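Local coordinates for ribosome-inactivating protein 3 (Zea mays, PDB 2PQG) that is a ribosome-inactivating protein of maize, with the mixed helix-and-sheet fold of that plant family, at residues L52-K57 against I63-R68; A227-D232 against A236-M241; S194-A199 against V211-Q216. All blocks are in the same frame, centred on the assembly; numbering follows the deposited sequence.

Interaction 1. Residues L52-K57 against I63-R68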
ATOM      1  N   LEU A  52      -5.846  10.670  -3.758  1.00 21.94           N
ATOM      2  CA  LEU A  52      -5.507   9.984  -4.999  1.00 20.57           C
ATOM      3  C   LEU A  52      -6.431   8.751  -5.042  1.00 19.87           C
ATOM      4  O   LEU A  52      -6.480   7.946  -4.104  1.00 18.31           O
ATOM      5  CB  LEU A  52      -4.049   9.508  -5.048  1.00 19.18           C
ATOM      6  CG  LEU A  52      -3.767   8.354  -6.025  1.00 22.19           C
ATOM      7  CD1 LEU A  52      -4.181   8.730  -7.438  1.00 22.66           C
ATOM      8  CD2 LEU A  52      -2.285   8.010  -5.970  1.00 20.48           C
ATOM      9  N   TYR A  53      -7.193   8.628  -6.122  1.00 22.72           N
ATOM     10  CA  TYR A  53      -8.104   7.501  -6.321  1.00 26.67           C
ATOM     11  C   TYR A  53      -7.597   6.630  -7.457  1.00 28.38           C
ATOM     12  O   TYR A  53      -7.516   7.076  -8.603  1.00 28.37           O
ATOM     13  CB  TYR A  53      -9.499   7.975  -6.704  1.00 31.23           C
ATOM     14  CG  TYR A  53     -10.373   8.328  -5.539  1.00 37.30           C
ATOM     15  CD1 TYR A  53      -9.924   9.192  -4.547  1.00 39.60           C
ATOM     16  CD2 TYR A  53     -11.666   7.814  -5.435  1.00 40.70           C
ATOM     17  CE1 TYR A  53     -10.741   9.543  -3.475  1.00 42.65           C
ATOM     18  CE2 TYR A  53     -12.495   8.157  -4.365  1.00 44.13           C
ATOM     19  CZ  TYR A  53     -12.023   9.022  -3.388  1.00 42.15           C
ATOM     20  OH  TYR A  53     -12.826   9.367  -2.325  1.00 40.03           O
ATOM     21  N   THR A  54      -7.246   5.389  -7.145  1.00 26.81           N
ATOM     22  CA  THR A  54      -6.780   4.495  -8.182  1.00 24.03           C
ATOM     23  C   THR A  54      -7.794   3.386  -8.369  1.00 21.97           C
ATOM     24  O   THR A  54      -8.132   2.663  -7.436  1.00 17.55           O
ATOM     25  CB  THR A  54      -5.374   3.916  -7.857  1.00 24.15           C
ATOM     26  OG1 THR A  54      -5.409   3.180  -6.629  1.00 28.22           O
ATOM     27  CG2 THR A  54      -4.372   5.042  -7.723  1.00 22.13           C
ATOM     28  N   GLU A  55      -8.304   3.290  -9.589  1.00 25.19           N
ATOM     29  CA  GLU A  55      -9.277   2.264  -9.921  1.00 26.37           C
ATOM     30  C   GLU A  55      -8.583   1.083 -10.579  1.00 23.86           C
ATOM     31  O   GLU A  55      -8.046   1.210 -11.680  1.00 24.38           O
ATOM     32  CB  GLU A  55     -10.345   2.799 -10.877  1.00 30.59           C
ATOM     33  CG  GLU A  55     -11.572   1.901 -10.948  1.00 43.03           C
ATOM     34  CD  GLU A  55     -12.414   2.133 -12.187  1.00 50.58           C
ATOM     35  OE1 GLU A  55     -12.665   3.310 -12.516  1.00 57.50           O
ATOM     36  OE2 GLU A  55     -12.832   1.140 -12.825  1.00 50.71           O
ATOM     37  N   LEU A  56      -8.578  -0.058  -9.895  1.00 20.90           N
ATOM     38  CA  LEU A  56      -7.967  -1.262 -10.436  1.00 18.74           C
ATOM     39  C   LEU A  56      -9.059  -2.142 -11.048  1.00 19.62           C
ATOM     40  O   LEU A  56      -9.980  -2.600 -10.363  1.00 21.23           O
ATOM     41  CB  LEU A  56      -7.242  -2.032  -9.335  1.00 14.96           C
ATOM     42  CG  LEU A  56      -6.271  -1.207  -8.489  1.00 14.36           C
ATOM     43  CD1 LEU A  56      -5.659  -2.100  -7.403  1.00 15.83           C
ATOM     44  CD2 LEU A  56      -5.188  -0.624  -9.370  1.00  8.32           C
ATOM     45  N   LYS A  57      -8.944  -2.386 -12.343  1.00 18.97           N
ATOM     46  CA  LYS A  57      -9.933  -3.188 -13.053  1.00 17.69           C
ATOM     47  C   LYS A  57      -9.375  -4.470 -13.627  1.00 16.82           C
ATOM     48  O   LYS A  57      -8.197  -4.524 -14.028  1.00 18.18           O
ATOM     49  CB  LYS A  57     -10.514  -2.397 -14.224  1.00 19.21           C
ATOM     50  CG  LYS A  57     -10.630  -0.892 -13.998  1.00 26.81           C
ATOM     51  CD  LYS A  57     -10.636  -0.104 -15.304  1.00 30.34           C
ATOM     52  CE  LYS A  57     -12.040   0.259 -15.728  1.00 33.09           C
ATOM     53  NZ  LYS A  57     -12.356  -0.254 -17.085  1.00 34.31           N
ATOM     54  N   ILE A  63     -12.272  -2.303  -8.377  1.00 15.27           N
ATOM     55  CA  ILE A  63     -12.376  -1.631  -7.092  1.00 15.46           C
ATOM     56  C   ILE A  63     -11.609  -0.320  -7.165  1.00 17.13           C
ATOM     57  O   ILE A  63     -10.675  -0.170  -7.956  1.00 14.60           O
ATOM     58  CB  ILE A  63     -11.796  -2.463  -5.917  1.00 12.78           C
ATOM     59  CG1 ILE A  63     -10.316  -2.773  -6.148  1.00 15.73           C
ATOM     60  CG2 ILE A  63     -12.600  -3.722  -5.734  1.00 17.01           C
ATOM     61  CD1 ILE A  63      -9.624  -3.403  -4.941  1.00 12.36           C
ATOM     62  N   THR A  64     -12.011   0.639  -6.342  1.00 17.01           N
ATOM     63  CA  THR A  64     -11.325   1.921  -6.307  1.00 18.08           C
ATOM     64  C   THR A  64     -10.616   2.029  -4.959  1.00 18.78           C
ATOM     65  O   THR A  64     -11.190   1.696  -3.920  1.00 17.88           O
ATOM     66  CB  THR A  64     -12.311   3.094  -6.448  1.00 16.15           C
ATOM     67  OG1 THR A  64     -13.157   2.875  -7.584  1.00 19.30           O
ATOM     68  CG2 THR A  64     -11.552   4.402  -6.633  1.00 14.86           C
ATOM     69  N   LEU A  65      -9.363   2.478  -4.977  1.00 19.31           N
ATOM     70  CA  LEU A  65      -8.593   2.629  -3.741  1.00 20.66           C
ATOM     71  C   LEU A  65      -8.536   4.098  -3.318  1.00 19.67           C
ATOM     72  O   LEU A  65      -8.212   4.967  -4.124  1.00 20.35           O
ATOM     73  CB  LEU A  65      -7.164   2.105  -3.936  1.00 17.76           C
ATOM     74  CG  LEU A  65      -6.929   0.660  -4.394  1.00 13.80           C
ATOM     75  CD1 LEU A  65      -5.423   0.429  -4.542  1.00 12.52           C
ATOM     76  CD2 LEU A  65      -7.531  -0.322  -3.402  1.00  3.46           C
ATOM     77  N   ALA A  66      -8.860   4.376  -2.060  1.00 19.59           N
ATOM     78  CA  ALA A  66      -8.822   5.749  -1.550  1.00 20.42           C
ATOM     79  C   ALA A  66      -7.480   5.990  -0.863  1.00 21.33           C
ATOM     80  O   ALA A  66      -7.248   5.508   0.250  1.00 24.66           O
ATOM     81  CB  ALA A  66      -9.961   5.975  -0.557  1.00 19.69           C
ATOM     82  N   ILE A  67      -6.605   6.749  -1.514  1.00 17.38           N
ATOM     83  CA  ILE A  67      -5.280   7.014  -0.971  1.00 18.33           C
ATOM     84  C   ILE A  67      -5.007   8.470  -0.598  1.00 20.22           C
ATOM     85  O   ILE A  67      -5.241   9.376  -1.388  1.00 22.44           O
ATOM     86  CB  ILE A  67      -4.195   6.564  -1.972  1.00 14.44           C
ATOM     87  CG1 ILE A  67      -4.305   5.058  -2.209  1.00 15.54           C
ATOM     88  CG2 ILE A  67      -2.818   6.925  -1.457  1.00 10.60           C
ATOM     89  CD1 ILE A  67      -3.525   4.570  -3.417  1.00 12.38           C
ATOM     90  N   ARG A  68      -4.499   8.686   0.614  1.00 21.47           N
ATOM     91  CA  ARG A  68      -4.167  10.036   1.068  1.00 25.22           C
ATOM     92  C   ARG A  68      -2.974  10.511   0.259  1.00 27.59           C
ATOM     93  O   ARG A  68      -2.018   9.767   0.065  1.00 29.62           O
ATOM     94  CB  ARG A  68      -3.751  10.043   2.541  1.00 23.43           C
ATOM     95  CG  ARG A  68      -4.781   9.547   3.520  1.00 19.24           C
ATOM     96  CD  ARG A  68      -4.186   9.497   4.922  1.00 23.04           C
ATOM     97  NE  ARG A  68      -3.696  10.799   5.376  1.00 25.34           N
ATOM     98  CZ  ARG A  68      -4.090  11.393   6.499  1.00 24.83           C
ATOM     99  NH1 ARG A  68      -4.983  10.800   7.283  1.00 22.93           N
ATOM    100  NH2 ARG A  68      -3.592  12.578   6.836  1.00 25.07           N
TER
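Leu52, Thr54 and Leu56 pair with Ile67, Leu65 and Ile63 in hydrogen-bonded pairs of an antiparallel hairpin, whose two strand axes approach to 4.5 Å with their directions 157° apart. Each pair is closed by two N-H...O=C bonds, six in all, and the bond from Leu65 N to Thr54 O is among the short ones at 2.8 Å. The non-hydrogen-bonded pairs between them are Tyr53 with Ala66 and Glu55 with Thr64. Here CA-H groups lean on carbonyl oxygens: Tyr53 CA sits 3.4 Å from Leu65 O, an oxygen that also accepts from Thr54 N.

On the apolar face, Leu52 CB packs against Ile67 CB and Leu56 CB against Ile63 CG1. Leu56 CD1 lies 3.8 Å from Leu65 CD1, the two chains meeting at a slant through their outer methyls. Thr54 is the polar exception. With chi1 at 60° its OG1 stands between the backbone N and the carbonyl carbon and is laid against Leu65, 3.4 Å from CB, while Ile67 CD1 approaches from further along the strand. This hydroxyl is buried and has no polar partner in the model. On the face of Tyr53, Glu55, Thr64 and Ala66, Thr64 CG2 touches the Tyr53 ring at CD2 (3.6 Å) and Thr64 OG1 lies beside the Glu55 methylene CG at 3.8 Å.

The hairpin takes the second and third places in a mixed six-stranded sheet, next to the outermost strand 2-7. That strand runs parallel to 51-57 and bonds to it through Tyr53, Glu55 and Lys57, while strand 74-78 flanks 62-68, with Leu74 and Phe77 against Leu65. Helix 171-189 covers the apolar face, bringing Leu180 onto Leu56 and Ile63, Val184 onto Ile67, and Leu188 onto Leu52.

Interaction 2. Residues A227-D232 against A236-M241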
ATOM      1  N   ALA A 227      16.150  12.295   4.782  1.00 31.18           N
ATOM      2  CA  ALA A 227      16.182  13.027   3.522  1.00 31.72           C
ATOM      3  C   ALA A 227      16.341  14.508   3.826  1.00 32.84           C
ATOM      4  O   ALA A 227      17.132  15.206   3.186  1.00 32.93           O
ATOM      5  CB  ALA A 227      14.905  12.781   2.738  1.00 26.00           C
ATOM      6  N   PHE A 228      15.587  14.975   4.818  1.00 35.12           N
ATOM      7  CA  PHE A 228      15.638  16.375   5.231  1.00 42.14           C
ATOM      8  C   PHE A 228      16.935  16.717   5.971  1.00 43.26           C
ATOM      9  O   PHE A 228      17.476  17.814   5.811  1.00 43.84           O
ATOM     10  CB  PHE A 228      14.434  16.718   6.114  1.00 45.53           C
ATOM     11  CG  PHE A 228      13.193  17.070   5.336  1.00 49.66           C
ATOM     12  CD1 PHE A 228      12.468  16.095   4.651  1.00 49.56           C
ATOM     13  CD2 PHE A 228      12.751  18.390   5.284  1.00 49.93           C
ATOM     14  CE1 PHE A 228      11.328  16.433   3.922  1.00 50.04           C
ATOM     15  CE2 PHE A 228      11.615  18.737   4.558  1.00 50.75           C
ATOM     16  CZ  PHE A 228      10.900  17.757   3.879  1.00 50.35           C
ATOM     17  N   GLU A 229      17.430  15.782   6.780  1.00 42.41           N
ATOM     18  CA  GLU A 229      18.673  16.007   7.507  1.00 41.40           C
ATOM     19  C   GLU A 229      19.847  16.126   6.535  1.00 39.95           C
ATOM     20  O   GLU A 229      20.765  16.914   6.761  1.00 39.18           O
ATOM     21  CB  GLU A 229      18.952  14.864   8.486  1.00 41.42           C
ATOM     22  CG  GLU A 229      20.345  14.945   9.105  1.00 48.03           C
ATOM     23  CD  GLU A 229      20.606  13.887  10.162  1.00 53.64           C
ATOM     24  OE1 GLU A 229      21.780  13.755  10.578  1.00 57.49           O
ATOM     25  OE2 GLU A 229      19.648  13.195  10.580  1.00 51.72           O
ATOM     26  N   TRP A 230      19.815  15.331   5.465  1.00 40.01           N
ATOM     27  CA  TRP A 230      20.880  15.352   4.472  1.00 40.45           C
ATOM     28  C   TRP A 230      20.794  16.587   3.600  1.00 43.02           C
ATOM     29  O   TRP A 230      21.749  16.939   2.899  1.00 44.49           O
ATOM     30  CB  TRP A 230      20.862  14.070   3.625  1.00 41.17           C
ATOM     31  CG  TRP A 230      21.612  12.938   4.270  1.00 41.35           C
ATOM     32  CD1 TRP A 230      22.782  13.018   4.972  1.00 40.58           C
ATOM     33  CD2 TRP A 230      21.259  11.552   4.238  1.00 41.27           C
ATOM     34  NE1 TRP A 230      23.180  11.765   5.378  1.00 40.30           N
ATOM     35  CE2 TRP A 230      22.263  10.847   4.942  1.00 39.48           C
ATOM     36  CE3 TRP A 230      20.194  10.836   3.679  1.00 38.31           C
ATOM     37  CZ2 TRP A 230      22.231   9.461   5.104  1.00 35.17           C
ATOM     38  CZ3 TRP A 230      20.165   9.454   3.842  1.00 40.36           C
ATOM     39  CH2 TRP A 230      21.179   8.784   4.551  1.00 36.72           C
ATOM     40  N   ALA A 231      19.636  17.239   3.629  1.00 44.43           N
ATOM     41  CA  ALA A 231      19.444  18.485   2.892  1.00 48.24           C
ATOM     42  C   ALA A 231      20.307  19.541   3.626  1.00 50.88           C
ATOM     43  O   ALA A 231      20.933  20.398   2.999  1.00 50.05           O
ATOM     44  CB  ALA A 231      17.987  18.912   2.941  1.00 46.87           C
ATOM     45  N   ASP A 232      20.329  19.485   4.958  1.00 52.76           N
ATOM     46  CA  ASP A 232      21.095  20.441   5.757  1.00 55.39           C
ATOM     47  C   ASP A 232      22.574  20.062   5.876  1.00 55.32           C
ATOM     48  O   ASP A 232      23.441  20.912   5.690  1.00 57.87           O
ATOM     49  CB  ASP A 232      20.488  20.572   7.161  1.00 58.00           C
ATOM     50  CG  ASP A 232      19.179  21.350   7.170  1.00 62.32           C
ATOM     51  OD1 ASP A 232      18.555  21.460   8.248  1.00 64.01           O
ATOM     52  OD2 ASP A 232      18.780  21.861   6.101  1.00 62.88           O
ATOM     53  N   ALA A 236      26.554  14.095   6.944  1.00 40.76           N
ATOM     54  CA  ALA A 236      26.184  13.445   8.193  1.00 38.40           C
ATOM     55  C   ALA A 236      25.963  11.948   8.067  1.00 38.36           C
ATOM     56  O   ALA A 236      25.361  11.487   7.097  1.00 38.07           O
ATOM     57  CB  ALA A 236      24.922  14.106   8.776  1.00 37.46           C
ATOM     58  N   VAL A 237      26.469  11.190   9.043  1.00 38.48           N
ATOM     59  CA  VAL A 237      26.270   9.747   9.062  1.00 40.01           C
ATOM     60  C   VAL A 237      25.009   9.510   9.902  1.00 39.32           C
ATOM     61  O   VAL A 237      24.818  10.133  10.964  1.00 35.79           O
ATOM     62  CB  VAL A 237      27.470   8.987   9.669  1.00 40.67           C
ATOM     63  CG1 VAL A 237      27.701   9.418  11.093  1.00 43.54           C
ATOM     64  CG2 VAL A 237      27.196   7.498   9.592  1.00 43.17           C
ATOM     65  N   ILE A 238      24.166   8.590   9.440  1.00 40.48           N
ATOM     66  CA  ILE A 238      22.893   8.312  10.082  1.00 40.20           C
ATOM     67  C   ILE A 238      22.728   6.879  10.544  1.00 40.30           C
ATOM     68  O   ILE A 238      22.462   5.985   9.739  1.00 38.80           O
ATOM     69  CB  ILE A 238      21.750   8.669   9.113  1.00 40.55           C
ATOM     70  CG1 ILE A 238      22.011  10.053   8.493  1.00 36.42           C
ATOM     71  CG2 ILE A 238      20.410   8.658   9.828  1.00 40.70           C
ATOM     72  CD1 ILE A 238      20.749  10.769   8.034  1.00 36.14           C
ATOM     73  N   PRO A 239      22.838   6.661  11.854  1.00 42.58           N
ATOM     74  CA  PRO A 239      22.709   5.324  12.440  1.00 43.66           C
ATOM     75  C   PRO A 239      21.477   4.598  11.939  1.00 41.08           C
ATOM     76  O   PRO A 239      21.576   3.510  11.372  1.00 39.51           O
ATOM     77  CB  PRO A 239      22.645   5.603  13.941  1.00 47.28           C
ATOM     78  CG  PRO A 239      21.993   6.950  14.009  1.00 49.74           C
ATOM     79  CD  PRO A 239      22.594   7.718  12.849  1.00 46.81           C
ATOM     80  N   ASP A 240      20.318   5.206  12.153  1.00 40.47           N
ATOM     81  CA  ASP A 240      19.054   4.622  11.725  1.00 37.88           C
ATOM     82  C   ASP A 240      19.081   4.260  10.242  1.00 35.69           C
ATOM     83  O   ASP A 240      18.330   3.391   9.797  1.00 31.99           O
ATOM     84  CB  ASP A 240      17.906   5.598  11.994  1.00 38.41           C
ATOM     85  CG  ASP A 240      17.594   5.741  13.466  1.00 40.68           C
ATOM     86  OD1 ASP A 240      16.793   6.631  13.824  1.00 44.17           O
ATOM     87  OD2 ASP A 240      18.142   4.956  14.264  1.00 45.81           O
ATOM     88  N   MET A 241      19.954   4.927   9.486  1.00 34.11           N
ATOM     89  CA  MET A 241      20.075   4.689   8.054  1.00 32.26           C
ATOM     90  C   MET A 241      21.049   3.569   7.707  1.00 34.16           C
ATOM     91  O   MET A 241      20.732   2.716   6.867  1.00 32.48           O
ATOM     92  CB  MET A 241      20.488   5.975   7.339  1.00 28.33           C
ATOM     93  CG  MET A 241      19.347   6.948   7.123  1.00 29.00           C
ATOM     94  SD  MET A 241      17.905   6.214   6.302  1.00 31.04           S
ATOM     95  CE  MET A 241      16.708   6.354   7.627  1.00 26.74           C
TER
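Trp230, in the last turn of helix 220-232, packs its indole on Ala236, Ile238 and Met241 through an N-H...O bond, a CH-pi contact and a Met-aromatic contact, at a corner where the loop after helix 220-232 leads into the short helix 239-242. Its CB does not aim straight at 236-241; chi1 of -85°, which puts CG beside the backbone N, swings the ring system across. CD1 then passes 3.7 Å from Ala236 O, and NE1, next along the rim, donates to that same oxygen at 2.8 Å. This bond is nearly straight (167°) and the oxygen lies only 6° out of the ring plane, so the indole is fixed by its edge.

Beyond NE1 the contact turns from edge to face. Ile238 comes from the opposite direction, its CD1 over the face, offset toward the rim and 3.4 Å from CE2; its CG1 is 3.4 Å from CZ2. At the far corner, CH2 meets Met241 CG at 3.7 Å, with the sulfur lying obliquely to the six-membered ring.

Ile238 CD1 lies between the indole face and the carboxylate of Glu229, whose extended chain lays OE2 near that methyl and OE1 near Ala236 CB. Ala226, one turn earlier in helix 220-232, adds to the packing around Ile238 and Met241, and Lys249 bonds to the carbonyl oxygen of Trp230. Ile238 itself holds the N-cap position of helix 239-242, and Ile238 O accepts a hydrogen bond from Met241 N at 2.7 Å.

Interaction 3. Residues S194-A199 against V211-Q216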
ATOM      1  N   SER A 194       8.995  -0.432  -6.717  1.00 21.88           N
ATOM      2  CA  SER A 194       8.465  -0.380  -8.065  1.00 21.20           C
ATOM      3  C   SER A 194       9.421  -1.098  -9.023  1.00 22.63           C
ATOM      4  O   SER A 194       8.972  -1.733  -9.978  1.00 23.90           O
ATOM      5  CB  SER A 194       8.247   1.067  -8.500  1.00 21.43           C
ATOM      6  OG  SER A 194       9.448   1.804  -8.434  1.00 26.64           O
ATOM      7  N   ARG A 195      10.731  -1.017  -8.775  1.00 19.30           N
ATOM      8  CA  ARG A 195      11.685  -1.711  -9.645  1.00 18.10           C
ATOM      9  C   ARG A 195      11.550  -3.223  -9.484  1.00 17.26           C
ATOM     10  O   ARG A 195      11.566  -3.964 -10.460  1.00 12.64           O
ATOM     11  CB  ARG A 195      13.131  -1.319  -9.335  1.00 18.55           C
ATOM     12  CG  ARG A 195      13.524   0.079  -9.769  1.00 28.89           C
ATOM     13  CD  ARG A 195      15.035   0.188  -9.927  1.00 33.44           C
ATOM     14  NE  ARG A 195      15.743  -0.198  -8.709  1.00 41.11           N
ATOM     15  CZ  ARG A 195      15.935   0.601  -7.664  1.00 40.94           C
ATOM     16  NH1 ARG A 195      16.587   0.152  -6.599  1.00 39.84           N
ATOM     17  NH2 ARG A 195      15.489   1.853  -7.693  1.00 40.06           N
ATOM     18  N   THR A 196      11.416  -3.676  -8.243  1.00 21.75           N
ATOM     19  CA  THR A 196      11.288  -5.099  -7.957  1.00 20.95           C
ATOM     20  C   THR A 196       9.936  -5.654  -8.385  1.00 18.96           C
ATOM     21  O   THR A 196       9.867  -6.749  -8.949  1.00 21.45           O
ATOM     22  CB  THR A 196      11.508  -5.379  -6.457  1.00 22.36           C
ATOM     23  OG1 THR A 196      12.838  -4.981  -6.097  1.00 24.05           O
ATOM     24  CG2 THR A 196      11.331  -6.866  -6.150  1.00 22.47           C
ATOM     25  N   VAL A 197       8.866  -4.906  -8.133  1.00 19.50           N
ATOM     26  CA  VAL A 197       7.542  -5.371  -8.522  1.00 20.70           C
ATOM     27  C   VAL A 197       7.374  -5.362 -10.038  1.00 22.72           C
ATOM     28  O   VAL A 197       6.678  -6.222 -10.579  1.00 23.29           O
ATOM     29  CB  VAL A 197       6.413  -4.524  -7.896  1.00 17.20           C
ATOM     30  CG1 VAL A 197       5.056  -4.992  -8.435  1.00 14.73           C
ATOM     31  CG2 VAL A 197       6.449  -4.646  -6.388  1.00 12.25           C
ATOM     32  N   ASP A 198       8.002  -4.411 -10.729  1.00 24.89           N
ATOM     33  CA  ASP A 198       7.860  -4.365 -12.182  1.00 27.75           C
ATOM     34  C   ASP A 198       8.679  -5.446 -12.838  1.00 28.19           C
ATOM     35  O   ASP A 198       8.252  -6.046 -13.820  1.00 30.53           O
ATOM     36  CB  ASP A 198       8.286  -3.023 -12.779  1.00 32.48           C
ATOM     37  CG  ASP A 198       8.069  -2.977 -14.293  1.00 38.06           C
ATOM     38  OD1 ASP A 198       6.898  -3.015 -14.739  1.00 37.16           O
ATOM     39  OD2 ASP A 198       9.067  -2.922 -15.040  1.00 44.57           O
ATOM     40  N   ALA A 199       9.863  -5.697 -12.300  1.00 26.93           N
ATOM     41  CA  ALA A 199      10.718  -6.720 -12.871  1.00 25.53           C
ATOM     42  C   ALA A 199      10.048  -8.094 -12.871  1.00 24.75           C
ATOM     43  O   ALA A 199      10.173  -8.840 -13.843  1.00 27.40           O
ATOM     44  CB  ALA A 199      12.033  -6.780 -12.122  1.00 24.46           C
ATOM     45  N   VAL A 211      14.189  -9.244   2.625  1.00 23.19           N
ATOM     46  CA  VAL A 211      14.002  -8.906   4.029  1.00 21.44           C
ATOM     47  C   VAL A 211      14.433  -7.462   4.238  1.00 23.76           C
ATOM     48  O   VAL A 211      13.732  -6.664   4.874  1.00 24.92           O
ATOM     49  CB  VAL A 211      14.865  -9.808   4.929  1.00 18.68           C
ATOM     50  CG1 VAL A 211      15.023  -9.189   6.322  1.00 14.10           C
ATOM     51  CG2 VAL A 211      14.237 -11.182   5.020  1.00 17.06           C
ATOM     52  N   THR A 212      15.592  -7.135   3.682  1.00 22.97           N
ATOM     53  CA  THR A 212      16.146  -5.798   3.816  1.00 24.78           C
ATOM     54  C   THR A 212      15.250  -4.736   3.206  1.00 22.86           C
ATOM     55  O   THR A 212      15.105  -3.655   3.780  1.00 22.70           O
ATOM     56  CB  THR A 212      17.546  -5.714   3.178  1.00 25.91           C
ATOM     57  OG1 THR A 212      18.421  -6.630   3.848  1.00 25.02           O
ATOM     58  CG2 THR A 212      18.103  -4.297   3.288  1.00 24.87           C
ATOM     59  N   GLN A 213      14.658  -5.040   2.050  1.00 20.98           N
ATOM     60  CA  GLN A 213      13.768  -4.089   1.383  1.00 20.43           C
ATOM     61  C   GLN A 213      12.573  -3.824   2.281  1.00 20.75           C
ATOM     62  O   GLN A 213      12.169  -2.671   2.481  1.00 18.67           O
ATOM     63  CB  GLN A 213      13.270  -4.640   0.048  1.00 20.57           C
ATOM     64  CG  GLN A 213      14.305  -4.694  -1.057  1.00 18.05           C
ATOM     65  CD  GLN A 213      13.690  -5.018  -2.411  1.00 18.47           C
ATOM     66  OE1 GLN A 213      13.510  -4.137  -3.258  1.00 21.90           O
ATOM     67  NE2 GLN A 213      13.353  -6.285  -2.616  1.00 15.99           N
ATOM     68  N   GLY A 214      12.025  -4.907   2.827  1.00 19.57           N
ATOM     69  CA  GLY A 214      10.882  -4.795   3.708  1.00 23.59           C
ATOM     70  C   GLY A 214      11.176  -3.910   4.904  1.00 24.33           C
ATOM     71  O   GLY A 214      10.339  -3.113   5.323  1.00 24.98           O
ATOM     72  N   LYS A 215      12.371  -4.042   5.463  1.00 24.93           N
ATOM     73  CA  LYS A 215      12.725  -3.229   6.617  1.00 26.13           C
ATOM     74  C   LYS A 215      12.843  -1.747   6.292  1.00 23.12           C
ATOM     75  O   LYS A 215      12.518  -0.904   7.117  1.00 24.22           O
ATOM     76  CB  LYS A 215      14.018  -3.738   7.240  1.00 27.83           C
ATOM     77  CG  LYS A 215      13.796  -4.742   8.346  1.00 29.80           C
ATOM     78  CD  LYS A 215      14.972  -5.684   8.407  1.00 38.04           C
ATOM     79  CE  LYS A 215      15.056  -6.435   9.728  1.00 45.41           C
ATOM     80  NZ  LYS A 215      16.204  -7.403   9.700  1.00 44.89           N
ATOM     81  N   GLN A 216      13.307  -1.429   5.093  1.00 24.94           N
ATOM     82  CA  GLN A 216      13.437  -0.038   4.695  1.00 26.27           C
ATOM     83  C   GLN A 216      12.047   0.507   4.429  1.00 27.09           C
ATOM     84  O   GLN A 216      11.719   1.631   4.815  1.00 26.83           O
ATOM     85  CB  GLN A 216      14.263   0.064   3.428  1.00 26.32           C
ATOM     86  CG  GLN A 216      15.545  -0.701   3.504  1.00 26.84           C
ATOM     87  CD  GLN A 216      16.282  -0.661   2.202  1.00 30.48           C
ATOM     88  OE1 GLN A 216      15.791  -1.154   1.182  1.00 33.52           O
ATOM     89  NE2 GLN A 216      17.466  -0.059   2.212  1.00 30.12           N
TER
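A chi1 of -62° places Thr196 OG1 beside its own backbone N, while in Gln213 chi1 near -72° and chi2 of -170° send an extended chain across to it; the two side chains meet between a pair of helices whose nearest CA atoms, those of Thr196 and Gln213, are 9.7 Å apart. This is a sparse helix-helix contact at the surface, made by one side chain from each partner and burying 68 Å² in total. The threonine offers its short branched end, and the glutamine amide arrives at a slant to it.

OG1 of Thr196 and the atom modelled as OE1 of Gln213 lie 3.0 Å apart, in an amide that may be turned over in the model. The firm partner of the threonine hydroxyl is the carbonyl oxygen of Thr192, one turn back in the same helix. That bond within helix 191-199 sets the direction of the hydroxyl, which probably limits how it can face the amide.

On another side of 191-199, Ser194 OG bonds to Arg23 NH2 and Asp198 OD1 to Ser16 N, both on helix 15-27, and Val197 packs on Tyr15 of that same helix. On the partner helix, Gln213 N bonds to the hydroxyl of Thr210, just before the first turn, and Gln216 packs on Ile246 and Ile255. Whichever way the amide is turned, Gln213 CD remains 3.8 Å from Thr196 OG1.

In the fold
The three contacts follow one another along the chain in the order interaction 1, interaction 3, interaction 2, and none touches another. Interaction 1 belongs to the sheet; the other two lie across the centre of the chain from it, among the helices of its later part. The centres of interactions 1 and 2 are 33 Å apart, whereas interaction 3 stands 21 Å, centre to centre, from each of them. Interactions 3 and 2 come nearest, with about 6 Å between their closest atoms; helix 220-232 follows helix 211-217 in the chain. Buried packing in interactions 1 and 2 contrasts with the thin surface contact of interaction 3.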